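Local structure of transcription regulator AmtR (Mycobacterium smegmatis, 5E57) at residues 7-12 / 46-51; 16-21 / 57-62; 82-87 / 199-204. The protein probably binds DNA through a helix-turn-helix motif as a TetR-family transcription regulator and takes part in nitrogen regulation. All blocks are in the same frame, centred on the assembly; numbering follows the deposited sequence.

Contact 1. Residues 7-12 / 46-51; sequences QTAREE and YHHFAT
In the TetR-type DNA-binding region, Ala9 and Arg10, on the first turn of helix 9-23, meet His48 and Phe49 at the end of the predicted helix-turn-helix. The example illustrates how one long side chain can lay both its methylenes and its guanidinium along an aromatic ring. With CG anti to the backbone N (chi1 177°) and the chain extended as far as NE, Arg10 runs across Phe49 at about a right angle. Its CG lies 3.7 Å from Phe49 CZ, and its NE comes to 3.5 Å from that same CZ. Phe49 CZ sits over one face of the guanidinium, but the two planes are tilted 37° apart, so the groups are not stacked flat. The carbonyl O of Arg10 lies at the edge of the Phe49 ring, in its plane, 3.9 Å from Phe49 CE2. Next to this pair the His48 ring turns one face to the backbone N of Arg10, while its NE2 touches Ala9 CB at 3.5 Å. No hydrogen bond crosses the contact. The helix start is held from within by a capping box: Thr8 N donates to Glu11 OE1 (3.1 Å), and Thr8 OG1 accepts a weak bond from Arg10 N. Phe49 continues inward onto Ile13 and Leu14 of helix 9-23 and onto Ile55 and Ala58 of helix 52-61, so its ring packs against both helices.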
ATOM      1  N   GLN A   7     -30.533   6.634   2.867  1.00 68.59           N
ATOM      2  CA  GLN A   7     -29.827   5.794   3.898  1.00 64.15           C
ATOM      3  C   GLN A   7     -30.756   5.102   4.947  1.00 63.74           C
ATOM      4  O   GLN A   7     -31.494   5.767   5.707  1.00 62.52           O
ATOM      5  CB  GLN A   7     -28.739   6.620   4.594  1.00 61.13           C
ATOM      6  N   THR A   8     -30.709   3.762   4.979  1.00 58.92           N
ATOM      7  CA  THR A   8     -31.354   2.944   6.033  1.00 53.25           C
ATOM      8  C   THR A   8     -30.633   3.206   7.368  1.00 48.03           C
ATOM      9  O   THR A   8     -29.520   3.741   7.389  1.00 44.09           O
ATOM     10  CB  THR A   8     -31.422   1.421   5.638  1.00 54.45           C
ATOM     11  OG1 THR A   8     -31.786   0.606   6.755  1.00 70.30           O
ATOM     12  CG2 THR A   8     -30.114   0.889   5.109  1.00 53.09           C
ATOM     13  N   ALA A   9     -31.321   2.925   8.470  1.00 43.78           N
ATOM     14  CA  ALA A   9     -30.726   2.778   9.808  1.00 48.35           C
ATOM     15  C   ALA A   9     -29.346   2.030   9.787  1.00 42.68           C
ATOM     16  O   ALA A   9     -28.374   2.422  10.463  1.00 39.33           O
ATOM     17  CB  ALA A   9     -31.719   2.036  10.725  1.00 47.02           C
ATOM     18  N   ARG A  10     -29.285   0.962   9.009  1.00 37.17           N
ATOM     19  CA  ARG A  10     -28.101   0.112   8.950  1.00 35.42           C
ATOM     20  C   ARG A  10     -26.988   0.864   8.248  1.00 37.03           C
ATOM     21  O   ARG A  10     -25.840   0.811   8.673  1.00 31.38           O
ATOM     22  CB  ARG A  10     -28.418  -1.126   8.161  1.00 32.95           C
ATOM     23  CG  ARG A  10     -27.241  -2.039   7.982  1.00 35.02           C
ATOM     24  CD  ARG A  10     -27.686  -3.356   7.360  1.00 37.43           C
ATOM     25  NE  ARG A  10     -26.594  -4.332   7.400  1.00 43.21           N
ATOM     26  CZ  ARG A  10     -25.650  -4.448   6.471  1.00 42.78           C
ATOM     27  NH1 ARG A  10     -25.687  -3.677   5.395  1.00 46.71           N
ATOM     28  NH2 ARG A  10     -24.683  -5.356   6.592  1.00 40.22           N
ATOM     29  N   GLU A  11     -27.363   1.609   7.199  1.00 33.83           N
ATOM     30  CA  GLU A  11     -26.396   2.339   6.367  1.00 33.55           C
ATOM     31  C   GLU A  11     -25.788   3.545   7.089  1.00 30.24           C
ATOM     32  O   GLU A  11     -24.629   3.907   6.879  1.00 32.08           O
ATOM     33  CB  GLU A  11     -27.070   2.775   5.075  1.00 38.83           C
ATOM     34  CG  GLU A  11     -27.099   1.669   4.021  1.00 45.90           C
ATOM     35  CD  GLU A  11     -27.888   2.048   2.757  1.00 52.70           C
ATOM     36  OE1 GLU A  11     -28.702   3.006   2.800  1.00 52.63           O
ATOM     37  OE2 GLU A  11     -27.687   1.383   1.716  1.00 56.56           O
ATOM     38  N   GLU A  12     -26.558   4.141   7.983  1.00 30.55           N
ATOM     39  CA  GLU A  12     -26.114   5.289   8.770  1.00 35.30           C
ATOM     40  C   GLU A  12     -25.054   4.836   9.807  1.00 32.45           C
ATOM     41  O   GLU A  12     -24.084   5.516  10.114  1.00 27.74           O
ATOM     42  CB  GLU A  12     -27.336   5.899   9.460  1.00 41.67           C
ATOM     43  CG  GLU A  12     -27.592   7.342   9.087  1.00 51.81           C
ATOM     44  CD  GLU A  12     -28.692   7.951   9.935  1.00 53.57           C
ATOM     45  OE1 GLU A  12     -29.800   7.420   9.821  1.00 47.93           O
ATOM     46  OE2 GLU A  12     -28.437   8.917  10.709  1.00 53.33           O
ATOM     47  N   TYR A  46     -27.441  -2.489  18.403  1.00 25.72           N
ATOM     48  CA  TYR A  46     -27.138  -3.911  18.418  1.00 26.05           C
ATOM     49  C   TYR A  46     -28.025  -4.756  17.621  1.00 26.05           C
ATOM     50  O   TYR A  46     -27.657  -5.912  17.338  1.00 25.02           O
ATOM     51  CB  TYR A  46     -26.991  -4.522  19.834  1.00 26.03           C
ATOM     52  CG  TYR A  46     -25.994  -3.797  20.661  1.00 25.31           C
ATOM     53  CD1 TYR A  46     -24.781  -3.429  20.130  1.00 24.39           C
ATOM     54  CD2 TYR A  46     -26.264  -3.433  21.954  1.00 25.27           C
ATOM     55  CE1 TYR A  46     -23.881  -2.722  20.887  1.00 25.68           C
ATOM     56  CE2 TYR A  46     -25.362  -2.741  22.717  1.00 25.99           C
ATOM     57  CZ  TYR A  46     -24.169  -2.379  22.189  1.00 24.75           C
ATOM     58  OH  TYR A  46     -23.225  -1.674  22.945  1.00 23.19           O
ATOM     59  N   HIS A  47     -29.191  -4.235  17.240  1.00 29.84           N
ATOM     60  CA  HIS A  47     -30.135  -5.034  16.443  1.00 29.45           C
ATOM     61  C   HIS A  47     -29.860  -4.886  14.976  1.00 31.30           C
ATOM     62  O   HIS A  47     -30.443  -5.602  14.182  1.00 32.13           O
ATOM     63  CB  HIS A  47     -31.594  -4.736  16.796  1.00 34.18           C
ATOM     64  CG  HIS A  47     -31.902  -5.023  18.231  1.00 34.76           C
ATOM     65  ND1 HIS A  47     -31.710  -6.266  18.793  1.00 31.03           N
ATOM     66  CD2 HIS A  47     -32.251  -4.197  19.239  1.00 34.61           C
ATOM     67  CE1 HIS A  47     -31.977  -6.199  20.081  1.00 32.40           C
ATOM     68  NE2 HIS A  47     -32.307  -4.957  20.376  1.00 33.74           N
ATOM     69  N   HIS A  48     -28.889  -4.032  14.639  1.00 29.81           N
ATOM     70  CA  HIS A  48     -28.303  -4.035  13.295  1.00 28.24           C
ATOM     71  C   HIS A  48     -26.952  -4.756  13.276  1.00 28.23           C
ATOM     72  O   HIS A  48     -26.682  -5.594  12.422  1.00 25.70           O
ATOM     73  CB  HIS A  48     -28.175  -2.613  12.850  1.00 30.45           C
ATOM     74  CG  HIS A  48     -29.498  -1.904  12.755  1.00 30.90           C
ATOM     75  ND1 HIS A  48     -30.458  -2.239  11.822  1.00 32.40           N
ATOM     76  CD2 HIS A  48     -30.013  -0.874  13.463  1.00 31.63           C
ATOM     77  CE1 HIS A  48     -31.506  -1.441  11.943  1.00 32.14           C
ATOM     78  NE2 HIS A  48     -31.266  -0.599  12.933  1.00 34.09           N
ATOM     79  N   PHE A  49     -26.124  -4.459  14.256  1.00 25.57           N
ATOM     80  CA  PHE A  49     -24.822  -5.073  14.386  1.00 26.83           C
ATOM     81  C   PHE A  49     -24.578  -5.347  15.869  1.00 25.72           C
ATOM     82  O   PHE A  49     -24.391  -4.406  16.677  1.00 23.02           O
ATOM     83  CB  PHE A  49     -23.714  -4.140  13.854  1.00 25.42           C
ATOM     84  CG  PHE A  49     -23.858  -3.804  12.390  1.00 26.96           C
ATOM     85  CD1 PHE A  49     -23.442  -4.710  11.416  1.00 26.78           C
ATOM     86  CD2 PHE A  49     -24.451  -2.603  11.980  1.00 26.70           C
ATOM     87  CE1 PHE A  49     -23.583  -4.418  10.069  1.00 26.09           C
ATOM     88  CE2 PHE A  49     -24.586  -2.296  10.628  1.00 27.49           C
ATOM     89  CZ  PHE A  49     -24.147  -3.230   9.672  1.00 26.95           C
ATOM     90  N   ALA A  50     -24.492  -6.633  16.198  1.00 23.47           N
ATOM     91  CA  ALA A  50     -24.498  -7.071  17.590  1.00 28.41           C
ATOM     92  C   ALA A  50     -23.148  -6.707  18.252  1.00 27.49           C
ATOM     93  O   ALA A  50     -23.019  -6.456  19.489  1.00 27.81           O
ATOM     94  CB  ALA A  50     -24.766  -8.575  17.604  1.00 28.18           C
ATOM     95  N   THR A  51     -22.116  -6.695  17.417  1.00 24.08           N
ATOM     96  CA  THR A  51     -20.781  -6.346  17.887  1.00 23.36           C
ATOM     97  C   THR A  51     -20.107  -5.399  16.934  1.00 23.36           C
ATOM     98  O   THR A  51     -20.528  -5.253  15.750  1.00 19.65           O
ATOM     99  CB  THR A  51     -19.859  -7.554  18.011  1.00 23.33           C
ATOM    100  OG1 THR A  51     -19.562  -8.076  16.692  1.00 24.11           O
ATOM    101  CG2 THR A  51     -20.520  -8.590  18.859  1.00 24.96           C
TER

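Contact 2. Residues 16-21 / 57-62; sequences AAAELF and DALLAG
Leu59 is the side chain through which 57-62 reaches 16-21, and its two methyls divide the work. Leu59 CD1 packs against the Phe21 ring, 3.8 Å from Phe21 CD2 and 3.9 Å from Phe21 CE2, approaching obliquely, and also lies 4.3 Å from Ala17 CB. Leu59 CD2 goes to Ala18 CB, 4.0 Å away. In this helical DNA-binding region of the TetR family, the contact joins helix 9-23 to helix 52-61, which follows the predicted helix-turn-helix. It is a compact instance of how a forked side chain bridges two nearly perpendicular helices: the short segments cross at -87°, with axes 10.8 Å apart at their closest. The separation is spanned mainly by leucine reaching towards alanines, whose short side chains let its methyls come near the helix. CG of Leu59 stands anti to its carbonyl carbon (chi1 -64°), and CB already points toward helix 9-23, which brings the methyls within reach of it. All four side chains are buried, and the union is purely apolar, without a hydrogen bond between the segments.

A second shell surrounds these groups. Leu14 also touches Leu59, Ile55 meets both Ala17 and Phe21, and Ile34 of helix 31-38 packs on the same pair, so the predicted helix-turn-helix shares this core. Leu103, from a loop, touches Ala18, and Tyr26 meets Phe21 edge-to-face. Within its own helix the Phe21 ring has a further neighbour: on one face, offset toward the rim, lies the carbonyl O of Ala17, 3.1 Å above the plane.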
ATOM      1  N   ALA A  16     -21.201   6.035   9.753  1.00 27.54           N
ATOM      2  CA  ALA A  16     -20.671   6.646  10.923  1.00 23.92           C
ATOM      3  C   ALA A  16     -19.428   5.880  11.439  1.00 22.80           C
ATOM      4  O   ALA A  16     -18.435   6.499  11.811  1.00 20.86           O
ATOM      5  CB  ALA A  16     -21.756   6.743  12.000  1.00 26.92           C
ATOM      6  N   ALA A  17     -19.489   4.551  11.439  1.00 20.69           N
ATOM      7  CA  ALA A  17     -18.361   3.717  11.870  1.00 24.11           C
ATOM      8  C   ALA A  17     -17.174   3.840  10.894  1.00 23.28           C
ATOM      9  O   ALA A  17     -15.994   3.805  11.331  1.00 30.06           O
ATOM     10  CB  ALA A  17     -18.791   2.256  11.967  1.00 23.30           C
ATOM     11  N   ALA A  18     -17.462   3.927   9.592  1.00 22.40           N
ATOM     12  CA  ALA A  18     -16.317   4.003   8.606  1.00 22.18           C
ATOM     13  C   ALA A  18     -15.539   5.287   8.878  1.00 20.86           C
ATOM     14  O   ALA A  18     -14.329   5.359   8.821  1.00 20.10           O
ATOM     15  CB  ALA A  18     -16.831   3.962   7.167  1.00 23.40           C
ATOM     16  N   GLU A  19     -16.261   6.322   9.217  1.00 22.48           N
ATOM     17  CA  GLU A  19     -15.609   7.577   9.530  1.00 23.57           C
ATOM     18  C   GLU A  19     -14.684   7.457  10.758  1.00 24.18           C
ATOM     19  O   GLU A  19     -13.523   7.868  10.724  1.00 23.93           O
ATOM     20  CB  GLU A  19     -16.638   8.685   9.749  1.00 24.86           C
ATOM     21  CG  GLU A  19     -15.963   9.947  10.285  1.00 27.60           C
ATOM     22  CD  GLU A  19     -16.843  11.189  10.209  1.00 32.64           C
ATOM     23  OE1 GLU A  19     -18.020  11.077   9.879  1.00 33.04           O
ATOM     24  OE2 GLU A  19     -16.327  12.272  10.522  1.00 32.96           O
ATOM     25  N   LEU A  20     -15.225   6.945  11.853  1.00 22.88           N
ATOM     26  CA  LEU A  20     -14.518   6.909  13.106  1.00 21.88           C
ATOM     27  C   LEU A  20     -13.428   5.903  13.001  1.00 22.12           C
ATOM     28  O   LEU A  20     -12.327   6.121  13.534  1.00 22.28           O
ATOM     29  CB  LEU A  20     -15.470   6.563  14.255  1.00 24.47           C
ATOM     30  CG  LEU A  20     -16.557   7.603  14.484  1.00 26.69           C
ATOM     31  CD1 LEU A  20     -17.776   6.988  15.100  1.00 29.14           C
ATOM     32  CD2 LEU A  20     -16.013   8.761  15.329  1.00 29.11           C
ATOM     33  N   PHE A  21     -13.683   4.779  12.334  1.00 20.94           N
ATOM     34  CA  PHE A  21     -12.598   3.795  12.292  1.00 20.39           C
ATOM     35  C   PHE A  21     -11.445   4.316  11.479  1.00 21.38           C
ATOM     36  O   PHE A  21     -10.283   4.026  11.796  1.00 20.09           O
ATOM     37  CB  PHE A  21     -13.013   2.464  11.681  1.00 20.76           C
ATOM     38  CG  PHE A  21     -14.093   1.709  12.466  1.00 20.88           C
ATOM     39  CD1 PHE A  21     -14.333   1.970  13.758  1.00 20.57           C
ATOM     40  CD2 PHE A  21     -14.777   0.678  11.871  1.00 21.20           C
ATOM     41  CE1 PHE A  21     -15.303   1.277  14.472  1.00 22.25           C
ATOM     42  CE2 PHE A  21     -15.761  -0.021  12.556  1.00 23.18           C
ATOM     43  CZ  PHE A  21     -16.028   0.284  13.872  1.00 23.78           C
ATOM     44  N   ASP A  57     -16.703  -6.192   9.835  1.00 20.67           N
ATOM     45  CA  ASP A  57     -16.884  -7.225   8.812  1.00 23.15           C
ATOM     46  C   ASP A  57     -17.683  -6.728   7.634  1.00 23.69           C
ATOM     47  O   ASP A  57     -17.266  -6.919   6.491  1.00 24.20           O
ATOM     48  CB  ASP A  57     -17.528  -8.479   9.370  1.00 27.14           C
ATOM     49  CG  ASP A  57     -16.775  -9.759   8.927  1.00 36.78           C
ATOM     50  OD1 ASP A  57     -15.660  -9.658   8.311  1.00 28.58           O
ATOM     51  OD2 ASP A  57     -17.326 -10.851   9.205  1.00 40.76           O
ATOM     52  N   ALA A  58     -18.810  -6.058   7.887  1.00 22.19           N
ATOM     53  CA  ALA A  58     -19.593  -5.576   6.778  1.00 22.88           C
ATOM     54  C   ALA A  58     -18.813  -4.493   5.968  1.00 22.98           C
ATOM     55  O   ALA A  58     -18.820  -4.495   4.769  1.00 21.15           O
ATOM     56  CB  ALA A  58     -20.905  -5.074   7.277  1.00 23.97           C
ATOM     57  N   LEU A  59     -18.123  -3.584   6.633  1.00 23.18           N
ATOM     58  CA  LEU A  59     -17.319  -2.598   5.925  1.00 23.47           C
ATOM     59  C   LEU A  59     -16.260  -3.211   5.045  1.00 23.53           C
ATOM     60  O   LEU A  59     -16.157  -2.837   3.891  1.00 23.03           O
ATOM     61  CB  LEU A  59     -16.673  -1.604   6.895  1.00 22.75           C
ATOM     62  CG  LEU A  59     -17.638  -0.726   7.667  1.00 21.49           C
ATOM     63  CD1 LEU A  59     -16.946  -0.036   8.808  1.00 21.39           C
ATOM     64  CD2 LEU A  59     -18.306   0.280   6.730  1.00 21.74           C
ATOM     65  N   LEU A  60     -15.508  -4.176   5.577  1.00 21.50           N
ATOM     66  CA  LEU A  60     -14.457  -4.832   4.801  1.00 21.89           C
ATOM     67  C   LEU A  60     -14.984  -5.605   3.606  1.00 21.70           C
ATOM     68  O   LEU A  60     -14.434  -5.542   2.493  1.00 21.24           O
ATOM     69  CB  LEU A  60     -13.617  -5.787   5.669  1.00 22.65           C
ATOM     70  CG  LEU A  60     -12.792  -5.238   6.822  1.00 24.10           C
ATOM     71  CD1 LEU A  60     -12.213  -6.334   7.723  1.00 25.57           C
ATOM     72  CD2 LEU A  60     -11.672  -4.327   6.335  1.00 25.15           C
ATOM     73  N   ALA A  61     -16.053  -6.351   3.818  1.00 21.27           N
ATOM     74  CA  ALA A  61     -16.649  -7.133   2.747  1.00 21.11           C
ATOM     75  C   ALA A  61     -17.124  -6.206   1.585  1.00 22.27           C
ATOM     76  O   ALA A  61     -16.975  -6.556   0.429  1.00 20.44           O
ATOM     77  CB  ALA A  61     -17.849  -7.940   3.292  1.00 21.16           C
ATOM     78  N   GLY A  62     -17.704  -5.041   1.895  1.00 21.65           N
ATOM     79  CA  GLY A  62     -18.133  -4.138   0.807  1.00 23.14           C
ATOM     80  C   GLY A  62     -16.943  -3.614   0.008  1.00 22.79           C
ATOM     81  O   GLY A  62     -17.128  -3.063  -1.025  1.00 22.64           O
TER

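Contact 3. Residues 82-87 / 199-204; sequences APRLHA and ASRLGV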
ATOM      1  N   ALA A  82      -4.856  -9.601 -21.163  1.00 22.95           N
ATOM      2  CA  ALA A  82      -4.570  -8.175 -20.895  1.00 22.83           C
ATOM      3  C   ALA A  82      -5.815  -7.293 -20.752  1.00 24.34           C
ATOM      4  O   ALA A  82      -5.915  -6.549 -19.768  1.00 25.13           O
ATOM      5  CB  ALA A  82      -3.592  -7.597 -21.934  1.00 26.68           C
ATOM      6  N   PRO A  83      -6.783  -7.398 -21.693  1.00 22.84           N
ATOM      7  CA  PRO A  83      -7.961  -6.569 -21.523  1.00 23.57           C
ATOM      8  C   PRO A  83      -8.750  -6.968 -20.304  1.00 24.44           C
ATOM      9  O   PRO A  83      -9.548  -6.161 -19.799  1.00 21.42           O
ATOM     10  CB  PRO A  83      -8.792  -6.831 -22.784  1.00 22.76           C
ATOM     11  CG  PRO A  83      -7.754  -7.126 -23.843  1.00 26.02           C
ATOM     12  CD  PRO A  83      -6.639  -7.861 -23.088  1.00 24.53           C
ATOM     13  N   ARG A  84      -8.552  -8.197 -19.830  1.00 23.70           N
ATOM     14  CA  ARG A  84      -9.420  -8.673 -18.746  1.00 25.32           C
ATOM     15  C   ARG A  84      -8.914  -8.134 -17.391  1.00 22.86           C
ATOM     16  O   ARG A  84      -9.686  -7.573 -16.581  1.00 21.15           O
ATOM     17  CB  ARG A  84      -9.544 -10.196 -18.784  1.00 25.48           C
ATOM     18  CG  ARG A  84     -10.501 -10.646 -19.909  1.00 26.19           C
ATOM     19  CD  ARG A  84     -10.782 -12.129 -19.783  1.00 27.71           C
ATOM     20  NE  ARG A  84      -9.633 -12.878 -20.159  1.00 27.17           N
ATOM     21  CZ  ARG A  84      -9.193 -14.018 -19.608  1.00 25.27           C
ATOM     22  NH1 ARG A  84      -9.734 -14.556 -18.547  1.00 27.59           N
ATOM     23  NH2 ARG A  84      -8.125 -14.577 -20.131  1.00 23.53           N
ATOM     24  N   LEU A  85      -7.620  -8.267 -17.218  1.00 22.42           N
ATOM     25  CA  LEU A  85      -6.924  -7.719 -16.116  1.00 22.04           C
ATOM     26  C   LEU A  85      -7.083  -6.206 -16.080  1.00 22.04           C
ATOM     27  O   LEU A  85      -7.508  -5.664 -15.072  1.00 23.99           O
ATOM     28  CB  LEU A  85      -5.474  -8.058 -16.221  1.00 22.46           C
ATOM     29  CG  LEU A  85      -4.582  -7.458 -15.133  1.00 23.22           C
ATOM     30  CD1 LEU A  85      -5.042  -7.948 -13.783  1.00 23.77           C
ATOM     31  CD2 LEU A  85      -3.136  -7.892 -15.368  1.00 24.49           C
ATOM     32  N   HIS A  86      -6.841  -5.559 -17.201  1.00 22.32           N
ATOM     33  CA  HIS A  86      -7.119  -4.139 -17.292  1.00 23.89           C
ATOM     34  C   HIS A  86      -8.470  -3.737 -16.772  1.00 22.66           C
ATOM     35  O   HIS A  86      -8.559  -2.790 -15.997  1.00 23.10           O
ATOM     36  CB  HIS A  86      -6.900  -3.572 -18.680  1.00 22.36           C
ATOM     37  CG  HIS A  86      -6.741  -2.079 -18.679  1.00 22.04           C
ATOM     38  ND1 HIS A  86      -7.782  -1.226 -18.968  1.00 23.17           N
ATOM     39  CD2 HIS A  86      -5.696  -1.297 -18.352  1.00 20.66           C
ATOM     40  CE1 HIS A  86      -7.371   0.029 -18.839  1.00 22.35           C
ATOM     41  NE2 HIS A  86      -6.105   0.009 -18.494  1.00 21.24           N
ATOM     42  N   ALA A  87      -9.524  -4.452 -17.163  1.00 23.17           N
ATOM     43  CA  ALA A  87     -10.844  -4.079 -16.810  1.00 22.02           C
ATOM     44  C   ALA A  87     -10.998  -4.284 -15.279  1.00 22.97           C
ATOM     45  O   ALA A  87     -11.638  -3.469 -14.621  1.00 20.78           O
ATOM     46  CB  ALA A  87     -11.871  -4.924 -17.528  1.00 24.47           C
ATOM     47  N   ALA A 199     -13.301   0.893 -21.078  1.00 27.92           N
ATOM     48  CA  ALA A 199     -14.411   1.907 -20.954  1.00 27.19           C
ATOM     49  C   ALA A 199     -15.712   1.285 -21.370  1.00 27.22           C
ATOM     50  O   ALA A 199     -16.705   1.286 -20.675  1.00 25.94           O
ATOM     51  CB  ALA A 199     -14.108   3.063 -21.850  1.00 30.13           C
ATOM     52  N   SER A 200     -15.641   0.656 -22.519  1.00 28.65           N
ATOM     53  CA  SER A 200     -16.764  -0.086 -23.062  1.00 31.31           C
ATOM     54  C   SER A 200     -17.316  -1.211 -22.151  1.00 29.04           C
ATOM     55  O   SER A 200     -18.515  -1.242 -21.791  1.00 26.26           O
ATOM     56  CB  SER A 200     -16.296  -0.666 -24.385  1.00 35.01           C
ATOM     57  OG  SER A 200     -17.357  -1.336 -25.010  1.00 41.30           O
ATOM     58  N   ARG A 201     -16.422  -2.120 -21.742  1.00 29.66           N
ATOM     59  CA  ARG A 201     -16.809  -3.246 -20.868  1.00 27.72           C
ATOM     60  C   ARG A 201     -17.466  -2.771 -19.574  1.00 26.35           C
ATOM     61  O   ARG A 201     -18.387  -3.392 -19.047  1.00 22.59           O
ATOM     62  CB  ARG A 201     -15.546  -4.073 -20.503  1.00 28.22           C
ATOM     63  CG  ARG A 201     -14.985  -4.859 -21.660  1.00 29.38           C
ATOM     64  CD  ARG A 201     -14.425  -6.190 -21.205  1.00 28.95           C
ATOM     65  NE  ARG A 201     -15.463  -6.972 -20.495  1.00 31.56           N
ATOM     66  CZ  ARG A 201     -15.300  -8.242 -20.141  1.00 30.50           C
ATOM     67  NH1 ARG A 201     -14.175  -8.875 -20.447  1.00 26.08           N
ATOM     68  NH2 ARG A 201     -16.255  -8.855 -19.451  1.00 31.20           N
ATOM     69  N   LEU A 202     -16.942  -1.669 -19.043  1.00 27.28           N
ATOM     70  CA  LEU A 202     -17.380  -1.171 -17.749  1.00 29.36           C
ATOM     71  C   LEU A 202     -18.554  -0.167 -17.837  1.00 28.93           C
ATOM     72  O   LEU A 202     -19.194   0.122 -16.846  1.00 25.60           O
ATOM     73  CB  LEU A 202     -16.172  -0.572 -16.995  1.00 29.60           C
ATOM     74  CG  LEU A 202     -15.069  -1.579 -16.627  1.00 29.88           C
ATOM     75  CD1 LEU A 202     -14.044  -0.922 -15.740  1.00 27.21           C
ATOM     76  CD2 LEU A 202     -15.708  -2.785 -15.911  1.00 30.04           C
ATOM     77  N   GLY A 203     -18.881   0.307 -19.016  1.00 32.83           N
ATOM     78  CA  GLY A 203     -19.974   1.303 -19.131  1.00 34.16           C
ATOM     79  C   GLY A 203     -19.566   2.674 -18.617  1.00 33.96           C
ATOM     80  O   GLY A 203     -20.332   3.320 -17.957  1.00 42.21           O
ATOM     81  N   VAL A 204     -18.364   3.118 -18.936  1.00 32.60           N
ATOM     82  CA  VAL A 204     -17.878   4.404 -18.450  1.00 36.22           C
ATOM     83  C   VAL A 204     -17.064   5.133 -19.538  1.00 35.93           C
ATOM     84  O   VAL A 204     -16.726   4.539 -20.573  1.00 38.48           O
ATOM     85  CB  VAL A 204     -16.973   4.221 -17.176  1.00 30.31           C
ATOM     86  CG1 VAL A 204     -17.697   3.493 -16.075  1.00 32.43           C
ATOM     87  CG2 VAL A 204     -15.683   3.486 -17.520  1.00 32.53           C
TER
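The guanidinium groups of Arg84 and Arg201 lie with their planes only 23° apart, yet they do not stack. What approaches the Arg201 group is an aliphatic part of its neighbour: Arg84 CG comes obliquely to within 4.1 Å of Arg201 NH1, while Arg84 NE stays 6.1 Å from that same nitrogen. The site belongs to the all-helical, presumably ligand-binding part of this TetR-family regulator, where helix 82-98 meets the C-terminal end of helix 191-202. It shows how two like charges can share a helix junction when each has its own partners. Arg201 NH1 forms a salt bridge with Glu77 OE1, and the bends of its chain at chi2 and chi3 carry the group there. Arg84 turns at chi3 (-72°) and gives its nitrogens to backbone carbonyls, NH1 to Leu74 O and NE to Pro80 O, with a weak bond from NH2 to Gly79 O; such a grip probably holds its plane.

Beside the arginines a leucine methyl meets backbone: Leu202 CD1 rests 3.7 Å from Ala87 O. Ala87 CA and Leu202 CA, 7.2 Å apart, mark the nearest backbone approach, and much of Ala87 is shielded by the facing segment. The Ala87 side chain also packs on Thr198. Just past Leu202, helix 191-202 closes in a Schellman motif. Gly203 takes a positive phi (73°), its N bonds to Ser200 O at 3.2 Å, and Val204 N reaches back to Ala199 O at 3.0 Å.

Contacts 1 and 2 are two stages of one interface along helix 9-23, their centres 11 Å apart and their segments alternating in the chain. Ala58 joins them directly: its CB lies 3.8 Å from Arg10 NH2 and 3.9 Å from Phe49 CE1, so helix 52-61, whose Leu59 makes contact 2, also borders contact 1. Contact 3 is separate. Its centre is 28 Å from that of contact 2 and 35 Å from that of contact 1, with nearest atoms about 15 and 20 Å away, on the opposite side of the chain's centre. The division follows the two-part build of TetR regulators: contacts 1 and 2 lie within the probable DNA-binding region, whereas contact 3 joins helices of the presumed ligand-binding part.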